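Local coordinates for protein ribonucleoside-diphosphate reductase (Pseudomonas aeruginosa, PDB 5IM3) that probably reduces ribonucleoside diphosphates to the deoxyribonucleotide precursors of DNA, using thioredoxin as reductant, and binds the allosteric effector dATP, at residues T203-T208 and A224-D229; F361-G364 and Q369-S372; F464-K469 and L552-E557; N608-I613 and L669-I674. All coordinates share one frame; numbering follows the deposited sequence.

Interaction 1 (T203-T208 and A224-D229); sequences TALVMT and ARLLMD
V206 presses one methyl onto the backbone of the facing helix: its CG2 sits 3.9 Å from L227 N, and the same methyl touches L227 CB and L226 CB. With chi1 at 175° CG1 takes the place anti to the backbone N and CG2 stands beside that N, anti to the carbonyl carbon, from where it reaches the other helix. One residue back, L205 meets L226 at the branch ends, CD2 of L205 lying 4.1 Å from CD2 of L226, with the two side chains crossing at about a right angle. The other branch of L226, CD1, stops 3.9 Å from the carbonyl O of L205. The two short helical segments run antiparallel, at 171° with axes 9.0 Å apart, as a helical hairpin from helices 198-210 and 219-239 of the second ATP-cone domain. The side chains that meet between 203-208 and 224-229 are all aliphatic. Around this layer, L205 also packs on L165, I168 and I169 of helix 162-173, while Y297 of helix 297-307 touches both V206 and L227. N202, on the same helix as V206, bonds through ND2 to L226 O and ties the hairpin's helices together; D229 reaches R164 of helix 162-173 by a salt bridge.

Interaction 2 (F361-G364 and Q369-S372); sequences FNAG and QLSS
N362 uses its side-chain amide to hold the carbonyl of Q369, with ND2 2.6 Å from Q369 O. The N-H points almost straight at the acceptor (168°), and the oxygen lies nearly in the amide plane of N362; seen from Q369, however, the donor is tilted out of the carbonyl plane by 25°. With chi1 at -66°, CG of N362 stands beside its own backbone N and anti to the carbonyl carbon, a turn that brings the amide across to the returning chain. CB of N362 rests 3.4 Å from the same Q369 O, so the carbonyl is met by both the amide and the base of the side chain. CB of Q369 lies alongside ND2, but beyond it the glutamine chain bends at chi2 and carries its end away from N362; this side chain is about 7 Å from that of K397, a dATP-binding residue. L370 supplies the apolar half: its CD2 branch reaches over the peptide of A363, 3.5 Å from A363 N, and meets the A363 CB methyl at 3.8 Å. The asparagine side chain thus bridges the loop that follows the helix. N641 OD1 accepts bonds from the backbone N of both L370 and S371, and L370 packs on V637 and I640 of helix 620-640, where the chain passes from helix 357-362 to strand 373-377 of the barrel.

Interaction 3 (F464-K469 and L552-E557); sequences FLELRK and LSMLFE
L465 and M554 bring their backbones to 6.5 Å between CA atoms, where the end of helix 461-465 passes into a type I turn from E466 to K469, closed by K469 N to E466 O at 3.1 Å, beside helix 544-558. M554 carries the contact. Its CG lies 3.2 Å from the carbonyl O of L465, and CB and SD also border that oxygen, so the thioether chain wraps round the carbonyl; CG meets the CB of L465 at 4.0 Å as well. Bends at chi2 (-60°) and chi3 (98°) turn the chain of M554 from L465 toward the turn, placing SD near E466 CA and its methyl against K469. The lysine approaches with its aliphatic part: beyond CG it is extended, crossing the methionine obliquely, and its CE lies 3.5 Å from M554 CE, a tight approach for two carbons. This joins two helical connections of the reductase barrel, and strand 482-487 is touched from the same segment as L465: that leucine meets N485, while F464 and L467 meet T483. K469 NZ makes a long salt bridge of 3.9 Å to E466 OE1, and that same carboxylate oxygen is engaged by K550 from the preceding turn of helix 544-558. E557 brings a further negative charge nearby without contacting the lysine, which may add to the favourable field around its ammonium group. L465 also packs on L547, K550 and M551 of helix 544-558, and K469 O accepts a bond from H479 NE2.

Interaction 4 (N608-I613 and L669-I674); sequences NLVNHI and LYLQHI
The loop that leaves barrel strand 600-608, with a 3-10 turn at 610-611, packs here on the C-terminal turn of helix 665-672, which closes in a Schellman motif at H673. I613 and L671 carry the contact, their side chains crossing at a slant. The CG2 methyl of I613 meets CB of L671 at 3.6 Å, while CD1 of L671 folds against both CB and CG2 of the isoleucine, 3.7 Å from I613 CB. In I613 the CG2 branch stands anti to the backbone N and CG1 beside that N (chi1 -60°), and the CD1 methyl at the end of the second branch comes to 4.2 Å from Q672 NE2. The methyl meets this nitrogen by van der Waals contact; the amide N-H is bonded to A668 O of its own helix. V610 extends the patch, its CG1 lying 4.3 Å from CD1 of L671. Behind I613 the loop is held by H612, whose ND1 donates to N608 O at 2.7 Å; the acceptor is in the ring plane, although the donor stands well above the plane of the carbonyl. T626 of helix 620-640 engages the other ring nitrogen of H612. Y808 of helix 807-815 touches both V610 and L671, and F684 of helix 679-707 lies against Q672, so the contact sits between the end of strand 600-608 and these helices.

The four contacts follow one another along the chain without touching. Interaction 1 is the buried one, an aliphatic helix pair in the second ATP-cone domain; the centres of interactions 1 and 3 are about 47 Å apart, on opposite sides of the chain's centre. Interactions 2 and 3 are partly buried, and interaction 4 lies at the surface. Interaction 2 alone has a hydrogen bond between its segments, where a side-chain amide grips the carbonyl of a short loop, whereas 3 relies on a thioether against a carbonyl and a lysine stem, and 4 on branched aliphatics. Interaction 2 leads into strand 373-377 and interaction 4 follows strand 600-608, its antiparallel partner; both adjoin helix 620-640.

Interaction 1 (T203-T208 and A224-D229)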
loop_
_atom_site.group_PDB
_atom_site.type_symbol
_atom_site.label_atom_id
_atom_site.label_comp_id
_atom_site.label_asym_id
_atom_site.label_seq_id
_atom_site.Cartn_x
_atom_site.Cartn_y
_atom_site.Cartn_z
ATOM N N THR A 203 15.995 -53.105 7.111
ATOM C CA THR A 203 15.340 -51.808 6.993
ATOM C C THR A 203 14.366 -51.580 8.141
ATOM O O THR A 203 14.182 -50.440 8.584
ATOM C CB THR A 203 14.614 -51.696 5.648
ATOM O OG1 THR A 203 13.461 -52.544 5.645
ATOM C CG2 THR A 203 15.537 -52.089 4.492
ATOM N N ALA A 204 13.740 -52.649 8.641
ATOM C CA ALA A 204 12.889 -52.524 9.819
ATOM C C ALA A 204 13.707 -52.147 11.049
ATOM O O ALA A 204 13.262 -51.341 11.874
ATOM C CB ALA A 204 12.129 -53.829 10.056
ATOM N N LEU A 205 14.903 -52.722 11.190
ATOM C CA LEU A 205 15.796 -52.311 12.269
ATOM C C LEU A 205 16.195 -50.850 12.122
ATOM O O LEU A 205 16.279 -50.117 13.112
ATOM C CB LEU A 205 17.041 -53.199 12.289
ATOM C CG LEU A 205 17.113 -54.245 13.402
ATOM C CD1 LEU A 205 15.996 -55.266 13.268
ATOM C CD2 LEU A 205 18.471 -54.922 13.388
ATOM N N VAL A 206 16.448 -50.410 10.889
ATOM C CA VAL A 206 16.833 -49.023 10.660
ATOM C C VAL A 206 15.653 -48.094 10.913
ATOM O O VAL A 206 15.812 -47.009 11.483
ATOM C CB VAL A 206 17.396 -48.860 9.236
ATOM C CG1 VAL A 206 17.704 -47.398 8.932
ATOM C CG2 VAL A 206 18.645 -49.712 9.064
ATOM N N MET A 207 14.451 -48.506 10.505
ATOM C CA MET A 207 13.280 -47.646 10.654
ATOM C C MET A 207 13.045 -47.284 12.115
ATOM O O MET A 207 12.789 -46.119 12.444
ATOM C CB MET A 207 12.046 -48.333 10.066
ATOM C CG MET A 207 11.899 -48.173 8.560
ATOM S SD MET A 207 11.547 -46.473 8.076
ATOM C CE MET A 207 11.420 -46.638 6.296
ATOM N N THR A 208 13.125 -48.269 13.008
ATOM C CA THR A 208 12.904 -48.035 14.427
ATOM C C THR A 208 14.184 -47.666 15.166
ATOM O O THR A 208 14.197 -47.666 16.400
ATOM C CB THR A 208 12.267 -49.265 15.082
ATOM O OG1 THR A 208 13.270 -50.246 15.358
ATOM C CG2 THR A 208 11.202 -49.872 14.174
ATOM N N ALA A 224 23.259 -45.753 11.621
ATOM C CA ALA A 224 24.237 -45.980 10.561
ATOM C C ALA A 224 24.883 -47.353 10.689
ATOM O O ALA A 224 25.089 -48.046 9.686
ATOM C CB ALA A 224 25.303 -44.886 10.589
ATOM N N ARG A 225 25.210 -47.765 11.916
ATOM C CA ARG A 225 25.872 -49.050 12.109
ATOM C C ARG A 225 24.962 -50.211 11.731
ATOM O O ARG A 225 25.446 -51.242 11.249
ATOM C CB ARG A 225 26.346 -49.176 13.555
ATOM C CG ARG A 225 27.396 -48.145 13.923
ATOM C CD ARG A 225 27.709 -48.160 15.402
ATOM N NE ARG A 225 28.495 -46.997 15.798
ATOM C CZ ARG A 225 28.942 -46.778 17.031
ATOM N NH1 ARG A 225 28.687 -47.646 18.004
ATOM N NH2 ARG A 225 29.646 -45.687 17.289
ATOM N N LEU A 226 23.652 -50.062 11.926
ATOM C CA LEU A 226 22.720 -51.104 11.509
ATOM C C LEU A 226 22.616 -51.174 9.990
ATOM O O LEU A 226 22.634 -52.267 9.410
ATOM C CB LEU A 226 21.348 -50.858 12.137
ATOM C CG LEU A 226 21.305 -50.942 13.667
ATOM C CD1 LEU A 226 19.961 -50.465 14.204
ATOM C CD2 LEU A 226 21.597 -52.360 14.137
ATOM N N LEU A 227 22.508 -50.019 9.326
ATOM C CA LEU A 227 22.459 -49.997 7.868
ATOM C C LEU A 227 23.706 -50.619 7.255
ATOM O O LEU A 227 23.642 -51.196 6.164
ATOM C CB LEU A 227 22.291 -48.558 7.375
ATOM C CG LEU A 227 22.332 -48.340 5.860
ATOM C CD1 LEU A 227 21.233 -49.135 5.165
ATOM C CD2 LEU A 227 22.215 -46.854 5.534
ATOM N N MET A 228 24.848 -50.509 7.937
ATOM C CA MET A 228 26.091 -51.065 7.414
ATOM C C MET A 228 25.979 -52.562 7.160
ATOM O O MET A 228 26.698 -53.102 6.312
ATOM C CB MET A 228 27.228 -50.781 8.394
ATOM C CG MET A 228 28.618 -50.944 7.806
ATOM S SD MET A 228 29.115 -49.525 6.813
ATOM C CE MET A 228 29.231 -48.269 8.091
ATOM N N ASP A 229 25.090 -53.249 7.883
ATOM C CA ASP A 229 24.949 -54.689 7.703
ATOM C C ASP A 229 24.481 -55.022 6.291
ATOM O O ASP A 229 24.929 -56.011 5.699
ATOM C CB ASP A 229 23.976 -55.251 8.740
ATOM C CG ASP A 229 24.217 -56.719 9.033
ATOM O OD1 ASP A 229 25.392 -57.111 9.196
ATOM O OD2 ASP A 229 23.230 -57.481 9.103
#

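Interaction 2 (F361-G364 and Q369-S372)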
loop_
_atom_site.group_PDB
_atom_site.type_symbol
_atom_site.label_atom_id
_atom_site.label_comp_id
_atom_site.label_asym_id
_atom_site.label_seq_id
_atom_site.Cartn_x
_atom_site.Cartn_y
_atom_site.Cartn_z
ATOM N N PHE A 361 35.176 -38.200 -5.420
ATOM C CA PHE A 361 34.415 -38.951 -6.408
ATOM C C PHE A 361 35.307 -39.595 -7.464
ATOM O O PHE A 361 35.009 -40.701 -7.929
ATOM C CB PHE A 361 33.390 -38.034 -7.079
ATOM C CG PHE A 361 32.354 -38.772 -7.874
ATOM C CD1 PHE A 361 32.529 -38.994 -9.230
ATOM C CD2 PHE A 361 31.207 -39.252 -7.264
ATOM C CE1 PHE A 361 31.576 -39.678 -9.965
ATOM C CE2 PHE A 361 30.253 -39.938 -7.994
ATOM C CZ PHE A 361 30.437 -40.151 -9.346
ATOM N N ASN A 362 36.403 -38.937 -7.847
ATOM C CA ASN A 362 37.164 -39.351 -9.015
ATOM C C ASN A 362 38.552 -39.891 -8.713
ATOM O O ASN A 362 39.118 -40.572 -9.570
ATOM C CB ASN A 362 37.301 -38.178 -9.994
ATOM C CG ASN A 362 35.973 -37.765 -10.573
ATOM O OD1 ASN A 362 35.135 -38.607 -10.896
ATOM N ND2 ASN A 362 35.763 -36.464 -10.695
ATOM N N ALA A 363 39.117 -39.610 -7.543
ATOM C CA ALA A 363 40.445 -40.123 -7.236
ATOM C C ALA A 363 40.441 -41.641 -7.333
ATOM O O ALA A 363 39.515 -42.300 -6.855
ATOM C CB ALA A 363 40.885 -39.672 -5.845
ATOM N N GLY A 364 41.459 -42.191 -7.987
ATOM C CA GLY A 364 41.575 -43.624 -8.161
ATOM C C GLY A 364 40.852 -44.184 -9.367
ATOM O O GLY A 364 40.847 -45.409 -9.546
ATOM N N GLN A 369 38.952 -36.366 -12.676
ATOM C CA GLN A 369 38.667 -34.945 -12.491
ATOM C C GLN A 369 38.683 -34.665 -10.992
ATOM O O GLN A 369 37.668 -34.785 -10.303
ATOM C CB GLN A 369 37.331 -34.581 -13.126
ATOM C CG GLN A 369 36.953 -33.118 -12.993
ATOM C CD GLN A 369 37.176 -32.334 -14.269
ATOM O OE1 GLN A 369 37.958 -32.733 -15.141
ATOM N NE2 GLN A 369 36.481 -31.207 -14.390
ATOM N N LEU A 370 39.856 -34.282 -10.480
ATOM C CA LEU A 370 40.033 -34.035 -9.053
ATOM C C LEU A 370 39.691 -32.611 -8.640
ATOM O O LEU A 370 39.435 -32.371 -7.454
ATOM C CB LEU A 370 41.478 -34.343 -8.642
ATOM C CG LEU A 370 41.938 -35.779 -8.901
ATOM C CD1 LEU A 370 43.363 -35.973 -8.418
ATOM C CD2 LEU A 370 41.007 -36.781 -8.237
ATOM N N SER A 371 39.681 -31.669 -9.579
ATOM C CA SER A 371 39.298 -30.292 -9.313
ATOM C C SER A 371 38.257 -29.876 -10.338
ATOM O O SER A 371 38.383 -30.195 -11.525
ATOM C CB SER A 371 40.506 -29.352 -9.376
ATOM O OG SER A 371 41.521 -29.769 -8.481
ATOM N N SER A 372 37.227 -29.160 -9.881
ATOM C CA SER A 372 36.118 -28.803 -10.758
ATOM C C SER A 372 35.708 -27.342 -10.593
ATOM O O SER A 372 34.539 -26.999 -10.792
ATOM C CB SER A 372 34.918 -29.717 -10.501
ATOM O OG SER A 372 34.425 -29.550 -9.183
#

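Interaction 3 (F464-K469 and L552-E557)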
loop_
_atom_site.group_PDB
_atom_site.type_symbol
_atom_site.label_atom_id
_atom_site.label_comp_id
_atom_site.label_asym_id
_atom_site.label_seq_id
_atom_site.Cartn_x
_atom_site.Cartn_y
_atom_site.Cartn_z
ATOM N N PHE A 464 23.379 -4.869 -15.879
ATOM C CA PHE A 464 23.933 -6.047 -15.210
ATOM C C PHE A 464 23.248 -6.306 -13.874
ATOM O O PHE A 464 22.947 -7.454 -13.535
ATOM C CB PHE A 464 25.439 -5.853 -15.012
ATOM C CG PHE A 464 26.169 -7.066 -14.494
ATOM C CD1 PHE A 464 26.520 -8.100 -15.346
ATOM C CD2 PHE A 464 26.551 -7.145 -13.161
ATOM C CE1 PHE A 464 27.215 -9.205 -14.877
ATOM C CE2 PHE A 464 27.245 -8.247 -12.685
ATOM C CZ PHE A 464 27.578 -9.278 -13.547
ATOM N N LEU A 465 22.994 -5.247 -13.100
ATOM C CA LEU A 465 22.410 -5.416 -11.774
ATOM C C LEU A 465 21.023 -6.037 -11.823
ATOM O O LEU A 465 20.574 -6.591 -10.815
ATOM C CB LEU A 465 22.334 -4.068 -11.049
ATOM C CG LEU A 465 23.633 -3.275 -10.903
ATOM C CD1 LEU A 465 23.374 -1.985 -10.148
ATOM C CD2 LEU A 465 24.701 -4.083 -10.204
ATOM N N GLU A 466 20.336 -5.964 -12.961
ATOM C CA GLU A 466 18.942 -6.378 -13.048
ATOM C C GLU A 466 18.764 -7.725 -13.729
ATOM O O GLU A 466 17.625 -8.149 -13.950
ATOM C CB GLU A 466 18.120 -5.322 -13.788
ATOM C CG GLU A 466 18.213 -3.934 -13.191
ATOM C CD GLU A 466 17.056 -3.049 -13.614
ATOM O OE1 GLU A 466 16.852 -1.991 -12.983
ATOM O OE2 GLU A 466 16.339 -3.421 -14.568
ATOM N N LEU A 467 19.859 -8.413 -14.054
ATOM C CA LEU A 467 19.767 -9.646 -14.828
ATOM C C LEU A 467 18.948 -10.731 -14.139
ATOM O O LEU A 467 18.465 -11.640 -14.820
ATOM C CB LEU A 467 21.171 -10.174 -15.128
ATOM C CG LEU A 467 21.975 -9.418 -16.190
ATOM C CD1 LEU A 467 23.413 -9.914 -16.234
ATOM C CD2 LEU A 467 21.322 -9.564 -17.558
ATOM N N ARG A 468 18.773 -10.668 -12.818
ATOM C CA ARG A 468 18.084 -11.728 -12.088
ATOM C C ARG A 468 16.711 -11.306 -11.568
ATOM O O ARG A 468 16.144 -11.989 -10.709
ATOM C CB ARG A 468 18.960 -12.223 -10.937
ATOM C CG ARG A 468 20.259 -12.894 -11.394
ATOM C CD ARG A 468 19.998 -14.201 -12.134
ATOM N NE ARG A 468 19.309 -15.174 -11.289
ATOM C CZ ARG A 468 19.903 -16.162 -10.625
ATOM N NH1 ARG A 468 21.217 -16.342 -10.706
ATOM N NH2 ARG A 468 19.175 -16.984 -9.883
ATOM N N LYS A 469 16.154 -10.208 -12.079
ATOM C CA LYS A 469 14.779 -9.856 -11.746
ATOM C C LYS A 469 13.822 -10.916 -12.276
ATOM O O LYS A 469 14.039 -11.497 -13.342
ATOM C CB LYS A 469 14.416 -8.488 -12.330
ATOM C CG LYS A 469 14.903 -7.295 -11.519
ATOM C CD LYS A 469 14.229 -6.009 -11.990
ATOM C CE LYS A 469 14.451 -4.869 -11.009
ATOM N NZ LYS A 469 13.723 -3.616 -11.383
ATOM N N LEU A 552 22.443 -2.656 -3.717
ATOM C CA LEU A 552 21.940 -3.331 -2.523
ATOM C C LEU A 552 20.480 -3.739 -2.676
ATOM O O LEU A 552 20.078 -4.786 -2.156
ATOM C CB LEU A 552 22.121 -2.440 -1.295
ATOM C CG LEU A 552 23.567 -2.048 -0.981
ATOM C CD1 LEU A 552 23.616 -1.190 0.277
ATOM C CD2 LEU A 552 24.469 -3.274 -0.836
ATOM N N SER A 553 19.680 -2.951 -3.392
ATOM C CA SER A 553 18.278 -3.312 -3.576
ATOM C C SER A 553 18.137 -4.537 -4.472
ATOM O O SER A 553 17.251 -5.371 -4.252
ATOM C CB SER A 553 17.495 -2.129 -4.148
ATOM O OG SER A 553 17.923 -1.820 -5.458
ATOM N N MET A 554 19.002 -4.669 -5.486
ATOM C CA MET A 554 18.977 -5.869 -6.320
ATOM C C MET A 554 19.467 -7.086 -5.546
ATOM O O MET A 554 18.896 -8.175 -5.665
ATOM C CB MET A 554 19.824 -5.663 -7.576
ATOM C CG MET A 554 19.210 -4.730 -8.608
ATOM S SD MET A 554 17.618 -5.309 -9.229
ATOM C CE MET A 554 16.488 -4.341 -8.217
ATOM N N LEU A 555 20.531 -6.925 -4.757
ATOM C CA LEU A 555 20.969 -8.013 -3.890
ATOM C C LEU A 555 19.846 -8.448 -2.954
ATOM O O LEU A 555 19.666 -9.644 -2.699
ATOM C CB LEU A 555 22.205 -7.579 -3.096
ATOM C CG LEU A 555 22.814 -8.601 -2.130
ATOM C CD1 LEU A 555 23.368 -9.800 -2.882
ATOM C CD2 LEU A 555 23.903 -7.958 -1.287
ATOM N N PHE A 556 19.057 -7.491 -2.453
ATOM C CA PHE A 556 17.951 -7.831 -1.561
ATOM C C PHE A 556 16.798 -8.473 -2.321
ATOM O O PHE A 556 16.225 -9.470 -1.865
ATOM C CB PHE A 556 17.468 -6.582 -0.826
ATOM C CG PHE A 556 16.163 -6.774 -0.096
ATOM C CD1 PHE A 556 16.097 -7.560 1.043
ATOM C CD2 PHE A 556 15.005 -6.161 -0.547
ATOM C CE1 PHE A 556 14.897 -7.737 1.716
ATOM C CE2 PHE A 556 13.804 -6.332 0.120
ATOM C CZ PHE A 556 13.750 -7.121 1.253
ATOM N N GLU A 557 16.437 -7.912 -3.479
ATOM C CA GLU A 557 15.255 -8.370 -4.203
ATOM C C GLU A 557 15.518 -9.643 -4.997
ATOM O O GLU A 557 14.636 -10.502 -5.097
ATOM C CB GLU A 557 14.757 -7.274 -5.142
ATOM C CG GLU A 557 14.217 -6.046 -4.437
ATOM C CD GLU A 557 13.674 -5.013 -5.408
ATOM O OE1 GLU A 557 13.312 -5.391 -6.543
ATOM O OE2 GLU A 557 13.614 -3.823 -5.034
#

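Interaction 4 (N608-I613 and L669-I674)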
loop_
_atom_site.group_PDB
_atom_site.type_symbol
_atom_site.label_atom_id
_atom_site.label_comp_id
_atom_site.label_asym_id
_atom_site.label_seq_id
_atom_site.Cartn_x
_atom_site.Cartn_y
_atom_site.Cartn_z
ATOM N N ASN A 608 38.759 -30.390 9.551
ATOM C CA ASN A 608 37.624 -30.598 10.444
ATOM C C ASN A 608 38.030 -30.108 11.830
ATOM O O ASN A 608 38.692 -30.825 12.586
ATOM C CB ASN A 608 37.218 -32.067 10.459
ATOM C CG ASN A 608 36.123 -32.363 11.460
ATOM O OD1 ASN A 608 35.544 -31.457 12.059
ATOM N ND2 ASN A 608 35.826 -33.644 11.641
ATOM N N LEU A 609 37.633 -28.876 12.160
ATOM C CA LEU A 609 38.025 -28.285 13.435
ATOM C C LEU A 609 37.521 -29.098 14.621
ATOM O O LEU A 609 38.203 -29.175 15.650
ATOM C CB LEU A 609 37.510 -26.846 13.524
ATOM C CG LEU A 609 38.264 -25.820 12.676
ATOM C CD1 LEU A 609 37.541 -24.477 12.675
ATOM C CD2 LEU A 609 39.692 -25.662 13.187
ATOM N N VAL A 610 36.343 -29.711 14.501
ATOM C CA VAL A 610 35.785 -30.471 15.617
ATOM C C VAL A 610 36.765 -31.539 16.081
ATOM O O VAL A 610 36.953 -31.748 17.284
ATOM C CB VAL A 610 34.429 -31.082 15.222
ATOM C CG1 VAL A 610 33.978 -32.127 16.254
ATOM C CG2 VAL A 610 33.387 -29.982 15.080
ATOM N N ASN A 611 37.401 -32.235 15.139
ATOM C CA ASN A 611 38.358 -33.275 15.494
ATOM C C ASN A 611 39.658 -32.718 16.051
ATOM O O ASN A 611 40.573 -33.503 16.334
ATOM C CB ASN A 611 38.653 -34.153 14.278
ATOM C CG ASN A 611 37.632 -35.260 14.095
ATOM O OD1 ASN A 611 36.509 -35.174 14.591
ATOM N ND2 ASN A 611 38.023 -36.313 13.387
ATOM N N HIS A 612 39.768 -31.397 16.213
ATOM C CA HIS A 612 40.940 -30.782 16.822
ATOM C C HIS A 612 40.577 -29.989 18.071
ATOM O O HIS A 612 41.342 -29.117 18.496
ATOM C CB HIS A 612 41.659 -29.900 15.802
ATOM C CG HIS A 612 42.103 -30.649 14.588
ATOM N ND1 HIS A 612 41.245 -30.967 13.558
ATOM C CD2 HIS A 612 43.305 -31.175 14.255
ATOM C CE1 HIS A 612 41.905 -31.642 12.635
ATOM N NE2 HIS A 612 43.155 -31.784 13.034
ATOM N N ILE A 613 39.421 -30.278 18.665
ATOM C CA ILE A 613 39.017 -29.718 19.947
ATOM C C ILE A 613 39.032 -30.850 20.964
ATOM O O ILE A 613 38.272 -31.820 20.840
ATOM C CB ILE A 613 37.629 -29.060 19.875
ATOM C CG1 ILE A 613 37.614 -27.924 18.843
ATOM C CG2 ILE A 613 37.211 -28.539 21.251
ATOM C CD1 ILE A 613 38.515 -26.749 19.192
ATOM N N LEU A 669 32.809 -24.026 18.327
ATOM C CA LEU A 669 32.377 -23.047 19.321
ATOM C C LEU A 669 31.561 -23.712 20.423
ATOM O O LEU A 669 31.751 -23.418 21.609
ATOM C CB LEU A 669 31.559 -21.938 18.654
ATOM C CG LEU A 669 32.278 -20.965 17.720
ATOM C CD1 LEU A 669 31.267 -20.037 17.065
ATOM C CD2 LEU A 669 33.331 -20.158 18.457
ATOM N N TYR A 670 30.641 -24.605 20.051
ATOM C CA TYR A 670 29.852 -25.319 21.049
ATOM C C TYR A 670 30.750 -26.018 22.060
ATOM O O TYR A 670 30.524 -25.937 23.273
ATOM C CB TYR A 670 28.935 -26.341 20.370
ATOM C CG TYR A 670 27.822 -25.760 19.518
ATOM C CD1 TYR A 670 27.272 -24.514 19.796
ATOM C CD2 TYR A 670 27.314 -26.472 18.438
ATOM C CE1 TYR A 670 26.252 -23.991 19.018
ATOM C CE2 TYR A 670 26.298 -25.958 17.654
ATOM C CZ TYR A 670 25.769 -24.719 17.949
ATOM O OH TYR A 670 24.755 -24.207 17.173
ATOM N N LEU A 671 31.777 -26.722 21.575
ATOM C CA LEU A 671 32.644 -27.480 22.471
ATOM C C LEU A 671 33.388 -26.589 23.451
ATOM O O LEU A 671 33.815 -27.068 24.505
ATOM C CB LEU A 671 33.644 -28.304 21.658
ATOM C CG LEU A 671 33.048 -29.438 20.824
ATOM C CD1 LEU A 671 34.133 -30.148 20.029
ATOM C CD2 LEU A 671 32.304 -30.430 21.712
ATOM N N GLN A 672 33.561 -25.312 23.126
ATOM C CA GLN A 672 34.153 -24.346 24.038
ATOM C C GLN A 672 33.099 -23.526 24.772
ATOM O O GLN A 672 33.452 -22.689 25.608
ATOM C CB GLN A 672 35.101 -23.420 23.268
ATOM C CG GLN A 672 36.171 -24.162 22.474
ATOM C CD GLN A 672 36.989 -23.241 21.593
ATOM O OE1 GLN A 672 37.948 -22.621 22.049
ATOM N NE2 GLN A 672 36.612 -23.146 20.321
ATOM N N HIS A 673 31.817 -23.761 24.487
ATOM C CA HIS A 673 30.719 -22.999 25.081
ATOM C C HIS A 673 30.869 -21.508 24.797
ATOM O O HIS A 673 30.586 -20.660 25.647
ATOM C CB HIS A 673 30.615 -23.263 26.583
ATOM C CG HIS A 673 30.297 -24.686 26.919
ATOM N ND1 HIS A 673 31.270 -25.647 27.083
ATOM C CD2 HIS A 673 29.112 -25.314 27.109
ATOM C CE1 HIS A 673 30.699 -26.805 27.368
ATOM N NE2 HIS A 673 29.390 -26.630 27.388
ATOM N N ILE A 674 31.317 -21.188 23.590
ATOM C CA ILE A 674 31.451 -19.808 23.132
ATOM C C ILE A 674 30.262 -19.501 22.228
ATOM O O ILE A 674 30.081 -20.191 21.213
ATOM C CB ILE A 674 32.771 -19.579 22.381
ATOM C CG1 ILE A 674 33.970 -19.917 23.272
ATOM C CG2 ILE A 674 32.852 -18.131 21.899
ATOM C CD1 ILE A 674 35.308 -19.797 22.556
#